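Local coordinates for protein CocE/NonD family hydrolase (Staphylococcus aureus subsp. aureus COL, PDB 3III) that is probably a serine hydrolase of the CocE/NonD family, with an alpha/beta-hydrolase domain joined to a beta-sheet C-terminal domain, its natural substrate not established, at residues Ile376-Glu387 and Asn538-Gly548; Ser416-Ala427 and Lys483-Ile494. One frame throughout, in Å; residues are numbered along the deposited sequence. Where two conformers were deposited one is given.

Contact 1: residues Ile376-Glu387 and Asn538-Gly548; sequences ISSAHVAQYDSE and NKGMHMIYTGG
Tyr384 and His542 meet on the buried face of an antiparallel strand pair, 380-385 with 541-546. Tyr384 CG lies between the backbone N and the carbonyl carbon (chi1 57°), and from there the ring reaches over to His542. His542 CB lies over one face of it, 3.8 Å from the centroid of the Tyr384 ring. Tyr384 OH meets His542 ND1 at 2.9 Å, in the plane of the imidazole at its edge; either atom could donate. Ser386 CB covers a face of the same imidazole, 3.3 Å from the centroid of the His542 ring. The histidine is thus held by an edge bond and a packed face.

Beyond the strand end, Gly540 O accepts two bonds from Ser386. Ser386 N and Ser386 OG approach from opposite faces of its carbonyl plane, OG at 2.6 Å from Gly540 O. Glu387, extended beyond CG, takes Gly540 N on OE1 at 2.9 Å.

On the other face, Val381 CG2 lies over the Tyr545 ring, 3.7 Å from its centroid. With CG2 placed anti to the backbone N, this branch is the one laid on the ring. Gln383 runs alongside Met543, a selenomethionine deposited in two conformers. Paired backbone bonds link His380 with Thr546, Ala382 with Ile544 and Tyr384 with His542.

Strand 541-546 has strand 408-417 as its other neighbour, with backbone bonds from Met543 to Ser416 and from Tyr545 to Trp414. Tyr384 and His542 both pack on Leu425 of strand 424-432, which belongs to a second sheet.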
loop_
_atom_site.group_PDB
_atom_site.type_symbol
_atom_site.label_atom_id
_atom_site.label_comp_id
_atom_site.label_asym_id
_atom_site.label_seq_id
_atom_site.Cartn_x
_atom_site.Cartn_y
_atom_site.Cartn_z
ATOM N N ILE A 376 -33.805 -2.838 12.741
ATOM C CA ILE A 376 -34.542 -1.805 13.441
ATOM C C ILE A 376 -35.829 -1.577 12.655
ATOM O O ILE A 376 -35.795 -1.327 11.479
ATOM C CB ILE A 376 -33.722 -0.508 13.583
ATOM C CG1 ILE A 376 -32.361 -0.796 14.262
ATOM C CG2 ILE A 376 -34.521 0.512 14.348
ATOM C CD1 ILE A 376 -32.427 -1.173 15.725
ATOM N N SER A 377 -36.967 -1.695 13.307
ATOM C CA SER A 377 -38.228 -1.819 12.595
ATOM C C SER A 377 -38.797 -0.528 12.020
ATOM O O SER A 377 -39.529 -0.581 11.019
ATOM C CB SER A 377 -39.249 -2.386 13.538
ATOM O OG SER A 377 -39.354 -1.484 14.613
ATOM N N SER A 378 -38.537 0.610 12.661
ATOM C CA SER A 378 -39.094 1.881 12.189
ATOM C C SER A 378 -38.052 2.991 11.810
ATOM O O SER A 378 -36.996 3.198 12.464
ATOM C CB SER A 378 -40.163 2.366 13.157
ATOM O OG SER A 378 -39.600 2.941 14.297
ATOM N N ALA A 379 -38.368 3.645 10.693
ATOM C CA ALA A 379 -37.476 4.572 10.009
ATOM C C ALA A 379 -37.339 5.826 10.859
ATOM O O ALA A 379 -38.337 6.387 11.291
ATOM C CB ALA A 379 -38.013 4.905 8.624
ATOM N N HIS A 380 -36.085 6.165 11.172
ATOM C CA HIS A 380 -35.707 7.409 11.846
ATOM C C HIS A 380 -34.516 8.018 11.178
ATOM O O HIS A 380 -33.859 7.369 10.410
ATOM C CB HIS A 380 -35.384 7.183 13.311
ATOM C CG HIS A 380 -36.604 6.864 14.082
ATOM N ND1 HIS A 380 -37.110 5.579 14.146
ATOM C CD2 HIS A 380 -37.522 7.669 14.678
ATOM C CE1 HIS A 380 -38.240 5.607 14.842
ATOM N NE2 HIS A 380 -38.502 6.859 15.177
ATOM N N VAL A 381 -34.275 9.289 11.470
ATOM C CA VAL A 381 -33.227 10.023 10.796
ATOM C C VAL A 381 -32.311 10.723 11.777
ATOM O O VAL A 381 -32.763 11.295 12.733
ATOM C CB VAL A 381 -33.812 10.984 9.783
ATOM C CG1 VAL A 381 -34.662 12.065 10.458
ATOM C CG2 VAL A 381 -32.694 11.564 8.904
ATOM N N ALA A 382 -31.009 10.647 11.537
ATOM C CA ALA A 382 -30.032 11.413 12.308
ATOM C C ALA A 382 -29.319 12.370 11.367
ATOM O O ALA A 382 -29.418 12.262 10.126
ATOM C CB ALA A 382 -29.036 10.513 12.954
ATOM N N GLN A 383 -28.564 13.286 11.962
ATOM C CA GLN A 383 -28.171 14.492 11.263
ATOM C C GLN A 383 -26.847 14.991 11.817
ATOM O O GLN A 383 -26.612 14.875 13.018
ATOM C CB GLN A 383 -29.254 15.487 11.513
ATOM C CG GLN A 383 -29.292 16.616 10.598
ATOM C CD GLN A 383 -30.447 17.539 10.904
ATOM O OE1 GLN A 383 -31.465 17.490 10.231
ATOM N NE2 GLN A 383 -30.303 18.378 11.919
ATOM N N TYR A 384 -25.965 15.513 10.972
ATOM C CA TYR A 384 -24.809 16.214 11.503
ATOM C C TYR A 384 -24.508 17.334 10.532
ATOM O O TYR A 384 -24.890 17.258 9.356
ATOM C CB TYR A 384 -23.609 15.278 11.695
ATOM C CG TYR A 384 -23.183 14.557 10.424
ATOM C CD1 TYR A 384 -22.363 15.161 9.509
ATOM C CD2 TYR A 384 -23.607 13.262 10.161
ATOM C CE1 TYR A 384 -22.008 14.523 8.335
ATOM C CE2 TYR A 384 -23.239 12.609 9.003
ATOM C CZ TYR A 384 -22.442 13.248 8.093
ATOM O OH TYR A 384 -22.114 12.623 6.922
ATOM N N ASP A 385 -23.877 18.395 11.020
ATOM C CA ASP A 385 -23.418 19.486 10.131
ATOM C C ASP A 385 -22.131 19.001 9.405
ATOM O O ASP A 385 -21.100 18.808 10.051
ATOM C CB ASP A 385 -23.128 20.742 10.959
ATOM C CG ASP A 385 -22.628 21.932 10.102
ATOM O OD1 ASP A 385 -22.234 21.772 8.893
ATOM O OD2 ASP A 385 -22.657 23.034 10.671
ATOM N N SER A 386 -22.209 18.811 8.088
ATOM C CA SER A 386 -21.092 18.327 7.284
ATOM C C SER A 386 -19.888 19.271 7.238
ATOM O O SER A 386 -18.821 18.837 6.892
ATOM C CB SER A 386 -21.527 17.963 5.838
ATOM O OG SER A 386 -21.930 19.121 5.093
ATOM N N GLU A 387 -20.072 20.555 7.536
ATOM C CA GLU A 387 -18.981 21.533 7.577
ATOM C C GLU A 387 -18.406 21.797 8.977
ATOM O O GLU A 387 -17.472 22.566 9.102
ATOM C CB GLU A 387 -19.502 22.870 7.041
ATOM C CG GLU A 387 -20.139 22.729 5.648
ATOM C CD GLU A 387 -20.679 24.030 5.138
ATOM O OE1 GLU A 387 -21.915 24.219 5.168
ATOM O OE2 GLU A 387 -19.835 24.858 4.732
ATOM N N ASN A 538 -19.436 19.123 0.220
ATOM C CA ASN A 538 -20.295 19.286 1.379
ATOM C C ASN A 538 -20.802 20.699 1.668
ATOM O O ASN A 538 -20.060 21.676 1.677
ATOM C CB ASN A 538 -19.627 18.722 2.637
ATOM C CG ASN A 538 -19.620 17.215 2.644
ATOM O OD1 ASN A 538 -20.416 16.603 1.946
ATOM N ND2 ASN A 538 -18.729 16.602 3.418
ATOM N N LYS A 539 -22.087 20.786 1.936
ATOM C CA LYS A 539 -22.667 22.023 2.446
ATOM C C LYS A 539 -23.837 21.639 3.335
ATOM O O LYS A 539 -24.714 20.871 2.925
ATOM C CB LYS A 539 -23.119 22.933 1.298
ATOM C CG LYS A 539 -23.550 24.337 1.745
ATOM C CD LYS A 539 -24.143 25.162 0.575
ATOM C CE LYS A 539 -24.982 26.361 1.053
ATOM N NZ LYS A 539 -24.033 27.296 1.666
ATOM N N GLY A 540 -23.834 22.148 4.555
ATOM C CA GLY A 540 -25.010 22.024 5.419
ATOM C C GLY A 540 -25.179 20.648 6.006
ATOM O O GLY A 540 -24.201 19.927 6.183
HETATM N N MSE A 541 -26.419 20.302 6.340
HETATM C CA MSE A 541 -26.693 19.095 7.100
HETATM C C MSE A 541 -26.661 17.876 6.216
HETATM O O MSE A 541 -27.116 17.911 5.093
HETATM C CB MSE A 541 -28.055 19.166 7.770
HETATM C CG MSE A 541 -28.176 20.311 8.769
HETATM SE SE MSE A 541 -27.046 19.992 10.359
HETATM C CE MSE A 541 -26.763 21.949 10.719
ATOM N N HIS A 542 -26.059 16.823 6.735
ATOM C CA HIS A 542 -26.180 15.503 6.169
ATOM C C HIS A 542 -27.188 14.743 7.012
ATOM O O HIS A 542 -27.096 14.761 8.234
ATOM C CB HIS A 542 -24.863 14.750 6.173
ATOM C CG HIS A 542 -23.887 15.204 5.126
ATOM N ND1 HIS A 542 -22.693 14.554 4.899
ATOM C CD2 HIS A 542 -23.944 16.223 4.236
ATOM C CE1 HIS A 542 -22.062 15.152 3.896
ATOM N NE2 HIS A 542 -22.810 16.155 3.466
HETATM N N MSE A 543 -28.096 14.048 6.331
HETATM C CA MSE A 543 -29.074 13.145 6.949
HETATM C C MSE A 543 -28.680 11.702 6.781
HETATM O O MSE A 543 -28.282 11.326 5.699
HETATM C CB MSE A 543 -30.392 13.275 6.222
HETATM C CG MSE A 543 -30.775 14.684 6.064
HETATM SE SE MSE A 543 -31.584 15.166 7.694
HETATM C CE MSE A 543 -33.443 14.845 7.115
ATOM N N ILE A 544 -28.861 10.897 7.827
ATOM C CA ILE A 544 -28.581 9.448 7.786
ATOM C C ILE A 544 -29.829 8.686 8.309
ATOM O O ILE A 544 -30.293 8.909 9.420
ATOM C CB ILE A 544 -27.352 9.068 8.679
ATOM C CG1 ILE A 544 -26.094 9.839 8.280
ATOM C CG2 ILE A 544 -27.040 7.573 8.609
ATOM C CD1 ILE A 544 -25.737 9.723 6.844
ATOM N N TYR A 545 -30.393 7.828 7.474
ATOM C CA TYR A 545 -31.644 7.169 7.788
ATOM C C TYR A 545 -31.403 5.730 8.209
ATOM O O TYR A 545 -30.610 5.023 7.606
ATOM C CB TYR A 545 -32.565 7.201 6.568
ATOM C CG TYR A 545 -32.881 8.570 6.095
ATOM C CD1 TYR A 545 -34.072 9.189 6.440
ATOM C CD2 TYR A 545 -32.009 9.243 5.278
ATOM C CE1 TYR A 545 -34.388 10.472 5.998
ATOM C CE2 TYR A 545 -32.301 10.523 4.828
ATOM C CZ TYR A 545 -33.472 11.118 5.185
ATOM O OH TYR A 545 -33.735 12.370 4.705
ATOM N N THR A 546 -32.082 5.312 9.267
ATOM C CA THR A 546 -31.972 3.949 9.752
ATOM C C THR A 546 -33.356 3.411 10.061
ATOM O O THR A 546 -34.296 4.190 10.368
ATOM C CB THR A 546 -31.153 3.914 11.020
ATOM O OG1 THR A 546 -31.834 4.640 12.051
ATOM C CG2 THR A 546 -29.733 4.500 10.777
ATOM N N GLY A 547 -33.493 2.088 9.976
ATOM C CA GLY A 547 -34.740 1.427 10.375
ATOM C C GLY A 547 -35.743 1.304 9.249
ATOM O O GLY A 547 -35.725 2.077 8.287
ATOM N N GLY A 548 -36.656 0.342 9.389
ATOM C CA GLY A 548 -37.714 0.131 8.366
ATOM C C GLY A 548 -37.062 -0.233 7.037
ATOM O O GLY A 548 -36.143 -1.024 7.016
HETATM O O HOH W 1 -34.449 -2.343 8.491
HETATM O O HOH W 2 -34.271 3.877 13.218
HETATM O O HOH W 3 -23.516 26.235 4.306
#

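Contact 2: residues Ser416-Ala427 and Lys483-Ile494; sequences STKDSDDMDLFA and KLSQDEIVPVEI
Two strand connections and two facing sheets meet here, in the all-beta C-terminal domain. The loop after strand 408-417 packs against the approach to strand 490-503, which includes a type II beta turn from Ser485 to Glu488. Farther along, strand 424-427 faces strand 490-494, their axes 9.4 Å apart and crossing at -44°.

Two backbone bonds tie the loops. Asp487 N donates to Thr417 O at 3.1 Å, and Leu484 N donates to Asp421 O at 2.8 Å. Ser485 N is also bonded to Glu488 OE1, which braces the turn.

Leu484 drives its CD1 branch inward, 3.8 Å from Thr417 CG2 and 3.9 Å from Met423 SE. It crosses both side chains at about a right angle. Lys483 is bent at chi2 (-69°), and its CD passes over Asp421 O. Its NZ then reaches Asp422 OD2 at 2.7 Å on the anti lone pair. Ser460 OG bonds to the same oxygen. The aliphatic part of Lys418 lies alongside Asp487, with Lys418 CG 3.2 Å from Asp487 OD1.

Between the strands the contact is apolar. Leu425 CD1 touches Val492 CG2 at 4.0 Å and also meets Ile494 CD1. Ala427 CB rests on Ile494 CG2.

The chemistry differs between the two parts. The loops combine backbone bonds and a salt bridge with the buried Leu484 side chain, while the facing strands meet through aliphatic carbons. Two bonds on Asp422 OD2 would be expected to favour the charged carboxylate.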
loop_
_atom_site.group_PDB
_atom_site.type_symbol
_atom_site.label_atom_id
_atom_site.label_comp_id
_atom_site.label_asym_id
_atom_site.label_seq_id
_atom_site.Cartn_x
_atom_site.Cartn_y
_atom_site.Cartn_z
ATOM N N SER A 416 -29.364 11.531 2.623
ATOM C CA SER A 416 -29.841 12.631 1.825
ATOM C C SER A 416 -29.229 13.935 2.309
ATOM O O SER A 416 -28.709 14.001 3.388
ATOM C CB SER A 416 -31.356 12.788 1.908
ATOM O OG SER A 416 -31.727 13.318 3.172
ATOM N N THR A 417 -29.369 14.989 1.507
ATOM C CA THR A 417 -28.829 16.308 1.814
ATOM C C THR A 417 -29.789 17.344 1.180
ATOM O O THR A 417 -30.499 17.073 0.214
ATOM C CB THR A 417 -27.363 16.506 1.293
ATOM O OG1 THR A 417 -26.882 17.807 1.654
ATOM C CG2 THR A 417 -27.276 16.363 -0.251
ATOM N N LYS A 418 -29.856 18.507 1.798
ATOM C CA LYS A 418 -30.725 19.543 1.350
ATOM C C LYS A 418 -30.009 20.681 0.661
ATOM O O LYS A 418 -30.596 21.308 -0.234
ATOM C CB LYS A 418 -31.496 20.095 2.530
ATOM C CG LYS A 418 -32.939 19.863 2.383
ATOM C CD LYS A 418 -33.727 20.291 3.635
ATOM C CE LYS A 418 -33.674 21.795 3.861
ATOM N NZ LYS A 418 -33.997 22.149 5.300
ATOM N N ASP A 419 -28.790 20.988 1.095
ATOM C CA ASP A 419 -28.094 22.208 0.668
ATOM C C ASP A 419 -27.068 22.028 -0.411
ATOM O O ASP A 419 -26.419 23.006 -0.805
ATOM C CB ASP A 419 -27.366 22.844 1.840
ATOM C CG ASP A 419 -28.291 23.404 2.879
ATOM O OD1 ASP A 419 -29.530 23.421 2.677
ATOM O OD2 ASP A 419 -27.740 23.853 3.907
ATOM N N SER A 420 -26.886 20.802 -0.883
ATOM C CA SER A 420 -25.894 20.521 -1.916
ATOM C C SER A 420 -26.514 19.493 -2.829
ATOM O O SER A 420 -27.546 18.926 -2.489
ATOM C CB SER A 420 -24.646 19.957 -1.264
ATOM O OG SER A 420 -23.546 20.000 -2.128
ATOM N N ASP A 421 -25.890 19.245 -3.973
ATOM C CA ASP A 421 -26.320 18.173 -4.847
ATOM C C ASP A 421 -25.374 16.964 -4.776
ATOM O O ASP A 421 -25.397 16.115 -5.651
ATOM C CB ASP A 421 -26.436 18.657 -6.282
ATOM C CG ASP A 421 -25.100 18.996 -6.906
ATOM O OD1 ASP A 421 -24.039 19.091 -6.220
ATOM O OD2 ASP A 421 -25.128 19.227 -8.118
ATOM N N ASP A 422 -24.565 16.909 -3.716
ATOM C CA ASP A 422 -23.615 15.806 -3.505
ATOM C C ASP A 422 -23.149 15.813 -2.050
ATOM O O ASP A 422 -23.352 16.781 -1.302
ATOM C CB ASP A 422 -22.459 15.989 -4.481
ATOM C CG ASP A 422 -21.717 14.700 -4.813
ATOM O OD1 ASP A 422 -21.919 13.674 -4.137
ATOM O OD2 ASP A 422 -20.910 14.730 -5.772
HETATM N N MSE A 423 -22.562 14.699 -1.630
HETATM C CA MSE A 423 -22.087 14.538 -0.281
HETATM C C MSE A 423 -20.743 13.803 -0.292
HETATM O O MSE A 423 -20.573 12.847 -1.023
HETATM C CB MSE A 423 -23.081 13.702 0.536
HETATM C CG MSE A 423 -24.464 14.272 0.524
HETATM SE SE MSE A 423 -25.760 12.947 1.223
HETATM C CE MSE A 423 -25.311 13.053 3.196
ATOM N N ASP A 424 -19.813 14.278 0.514
ATOM C CA ASP A 424 -18.610 13.554 0.798
ATOM C C ASP A 424 -18.743 12.923 2.176
ATOM O O ASP A 424 -18.812 13.642 3.172
ATOM C CB ASP A 424 -17.385 14.490 0.729
ATOM C CG ASP A 424 -17.016 14.857 -0.720
ATOM O OD1 ASP A 424 -17.285 14.021 -1.599
ATOM O OD2 ASP A 424 -16.399 15.924 -0.967
ATOM N N LEU A 425 -18.712 11.574 2.217
ATOM C CA LEU A 425 -18.890 10.826 3.456
ATOM C C LEU A 425 -17.544 10.178 3.853
ATOM O O LEU A 425 -16.849 9.562 3.024
ATOM C CB LEU A 425 -19.942 9.744 3.299
ATOM C CG LEU A 425 -21.380 10.100 2.872
ATOM C CD1 LEU A 425 -22.237 8.827 2.605
ATOM C CD2 LEU A 425 -22.013 10.923 3.928
ATOM N N PHE A 426 -17.206 10.373 5.117
ATOM C CA PHE A 426 -15.991 9.892 5.722
ATOM C C PHE A 426 -16.431 8.902 6.779
ATOM O O PHE A 426 -17.174 9.243 7.689
ATOM C CB PHE A 426 -15.241 11.050 6.373
ATOM C CG PHE A 426 -14.676 12.069 5.375
ATOM C CD1 PHE A 426 -13.342 12.123 5.115
ATOM C CD2 PHE A 426 -15.505 12.974 4.717
ATOM C CE1 PHE A 426 -12.784 13.028 4.173
ATOM C CE2 PHE A 426 -14.960 13.915 3.805
ATOM C CZ PHE A 426 -13.616 13.968 3.542
ATOM N N ALA A 427 -16.042 7.656 6.602
ATOM C CA ALA A 427 -16.357 6.588 7.553
ATOM C C ALA A 427 -15.138 6.134 8.288
ATOM O O ALA A 427 -13.997 6.132 7.766
ATOM C CB ALA A 427 -16.993 5.439 6.867
ATOM N N LYS A 483 -25.865 12.985 -9.408
ATOM C CA LYS A 483 -26.010 14.093 -8.455
ATOM C C LYS A 483 -27.367 13.985 -7.769
ATOM O O LYS A 483 -28.308 13.321 -8.251
ATOM C CB LYS A 483 -25.760 15.469 -9.125
ATOM C CG LYS A 483 -24.256 15.733 -9.597
ATOM C CD LYS A 483 -23.249 15.912 -8.405
ATOM C CE LYS A 483 -21.899 16.540 -8.843
ATOM N NZ LYS A 483 -20.792 16.579 -7.783
ATOM N N LEU A 484 -27.495 14.628 -6.634
ATOM C CA LEU A 484 -28.719 14.456 -5.840
ATOM C C LEU A 484 -29.669 15.648 -5.943
ATOM O O LEU A 484 -29.222 16.767 -6.145
ATOM C CB LEU A 484 -28.366 14.260 -4.363
ATOM C CG LEU A 484 -27.458 13.106 -3.936
ATOM C CD1 LEU A 484 -26.787 13.383 -2.558
ATOM C CD2 LEU A 484 -28.180 11.780 -3.950
ATOM N N SER A 485 -30.964 15.379 -5.768
ATOM C CA SER A 485 -31.999 16.405 -5.531
ATOM C C SER A 485 -32.231 16.656 -4.040
ATOM O O SER A 485 -31.918 15.811 -3.182
ATOM C CB SER A 485 -33.328 15.996 -6.143
ATOM O OG SER A 485 -33.194 15.766 -7.518
ATOM N N GLN A 486 -32.780 17.820 -3.712
ATOM C CA GLN A 486 -33.114 18.075 -2.308
ATOM C C GLN A 486 -33.926 16.937 -1.723
ATOM O O GLN A 486 -34.952 16.516 -2.284
ATOM C CB GLN A 486 -33.879 19.388 -2.115
ATOM C CG GLN A 486 -32.999 20.578 -2.353
ATOM C CD GLN A 486 -33.655 21.865 -2.012
ATOM O OE1 GLN A 486 -34.491 21.947 -1.094
ATOM N NE2 GLN A 486 -33.322 22.894 -2.772
ATOM N N ASP A 487 -33.417 16.424 -0.603
ATOM C CA ASP A 487 -34.065 15.350 0.147
ATOM C C ASP A 487 -34.243 14.016 -0.606
ATOM O O ASP A 487 -34.972 13.139 -0.129
ATOM C CB ASP A 487 -35.382 15.861 0.732
ATOM C CG ASP A 487 -35.151 16.974 1.745
ATOM O OD1 ASP A 487 -34.109 16.938 2.446
ATOM O OD2 ASP A 487 -35.960 17.912 1.812
ATOM N N GLU A 488 -33.565 13.855 -1.752
ATOM C CA GLU A 488 -33.448 12.546 -2.369
ATOM C C GLU A 488 -32.655 11.651 -1.425
ATOM O O GLU A 488 -31.491 11.910 -1.178
ATOM C CB GLU A 488 -32.731 12.642 -3.691
ATOM C CG GLU A 488 -32.779 11.407 -4.533
ATOM C CD GLU A 488 -31.979 11.596 -5.794
ATOM O OE1 GLU A 488 -31.606 12.744 -6.148
ATOM O OE2 GLU A 488 -31.724 10.584 -6.443
ATOM N N ILE A 489 -33.321 10.626 -0.901
ATOM C CA ILE A 489 -32.722 9.631 -0.055
ATOM C C ILE A 489 -32.168 8.459 -0.879
ATOM O O ILE A 489 -32.938 7.776 -1.589
ATOM C CB ILE A 489 -33.778 9.070 0.922
ATOM C CG1 ILE A 489 -34.330 10.201 1.794
ATOM C CG2 ILE A 489 -33.209 7.991 1.787
ATOM C CD1 ILE A 489 -35.584 9.797 2.609
ATOM N N VAL A 490 -30.855 8.204 -0.782
ATOM C CA VAL A 490 -30.220 7.155 -1.616
ATOM C C VAL A 490 -29.424 6.156 -0.766
ATOM O O VAL A 490 -28.938 6.519 0.358
ATOM C CB VAL A 490 -29.351 7.779 -2.707
ATOM C CG1 VAL A 490 -30.191 8.771 -3.593
ATOM C CG2 VAL A 490 -28.164 8.475 -2.088
ATOM N N PRO A 491 -29.332 4.884 -1.230
ATOM C CA PRO A 491 -28.526 3.881 -0.539
ATOM C C PRO A 491 -27.098 3.937 -1.025
ATOM O O PRO A 491 -26.895 4.057 -2.241
ATOM C CB PRO A 491 -29.164 2.554 -0.983
ATOM C CG PRO A 491 -29.738 2.881 -2.316
ATOM C CD PRO A 491 -30.193 4.263 -2.256
ATOM N N VAL A 492 -26.144 3.880 -0.093
ATOM C CA VAL A 492 -24.718 3.883 -0.380
ATOM C C VAL A 492 -24.072 2.768 0.391
ATOM O O VAL A 492 -24.547 2.378 1.472
ATOM C CB VAL A 492 -24.040 5.217 -0.047
ATOM C CG1 VAL A 492 -24.743 6.402 -0.863
ATOM C CG2 VAL A 492 -24.031 5.454 1.458
ATOM N N GLU A 493 -23.011 2.243 -0.169
ATOM C CA GLU A 493 -22.178 1.250 0.515
ATOM C C GLU A 493 -20.758 1.717 0.457
ATOM O O GLU A 493 -20.219 1.960 -0.639
ATOM C CB GLU A 493 -22.300 -0.105 -0.155
ATOM C CG GLU A 493 -23.702 -0.623 -0.042
ATOM C CD GLU A 493 -23.918 -1.953 -0.693
ATOM O OE1 GLU A 493 -23.000 -2.788 -0.736
ATOM O OE2 GLU A 493 -25.066 -2.179 -1.135
ATOM N N ILE A 494 -20.188 1.895 1.642
ATOM C CA ILE A 494 -18.871 2.455 1.823
ATOM C C ILE A 494 -17.880 1.347 2.110
ATOM O O ILE A 494 -18.082 0.528 3.044
ATOM C CB ILE A 494 -18.853 3.487 2.947
ATOM C CG1 ILE A 494 -19.855 4.608 2.638
ATOM C CG2 ILE A 494 -17.471 4.140 3.107
ATOM C CD1 ILE A 494 -19.914 5.708 3.753
HETATM O O HOH W 4 -31.960 15.961 3.051
HETATM O O HOH W 5 -30.196 14.269 -1.191
HETATM O O HOH W 6 -30.145 19.340 -4.564
#

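How the contacts relate
Contacts 1 and 2 have centres about 10 Å apart, on the same side of the chain's centre. All four segments belong to the C-terminal non-catalytic domain. Along the chain the order is 376-387, 416-427, 483-494, 538-548, so contact 2 is nested inside the loop that contact 1 closes. Contact 1 pairs strands of the sheet that also holds 408-417 and 490-503. Contact 2 packs strand 424-432 of a second sheet against that sheet. The contacts touch directly: Tyr545 OH lies 2.7 Å from Ser416 OG, and Asn538 OD1 2.8 Å from Asp424 N, both probable hydrogen bonds. Together they hold the two sheets of the domain against each other.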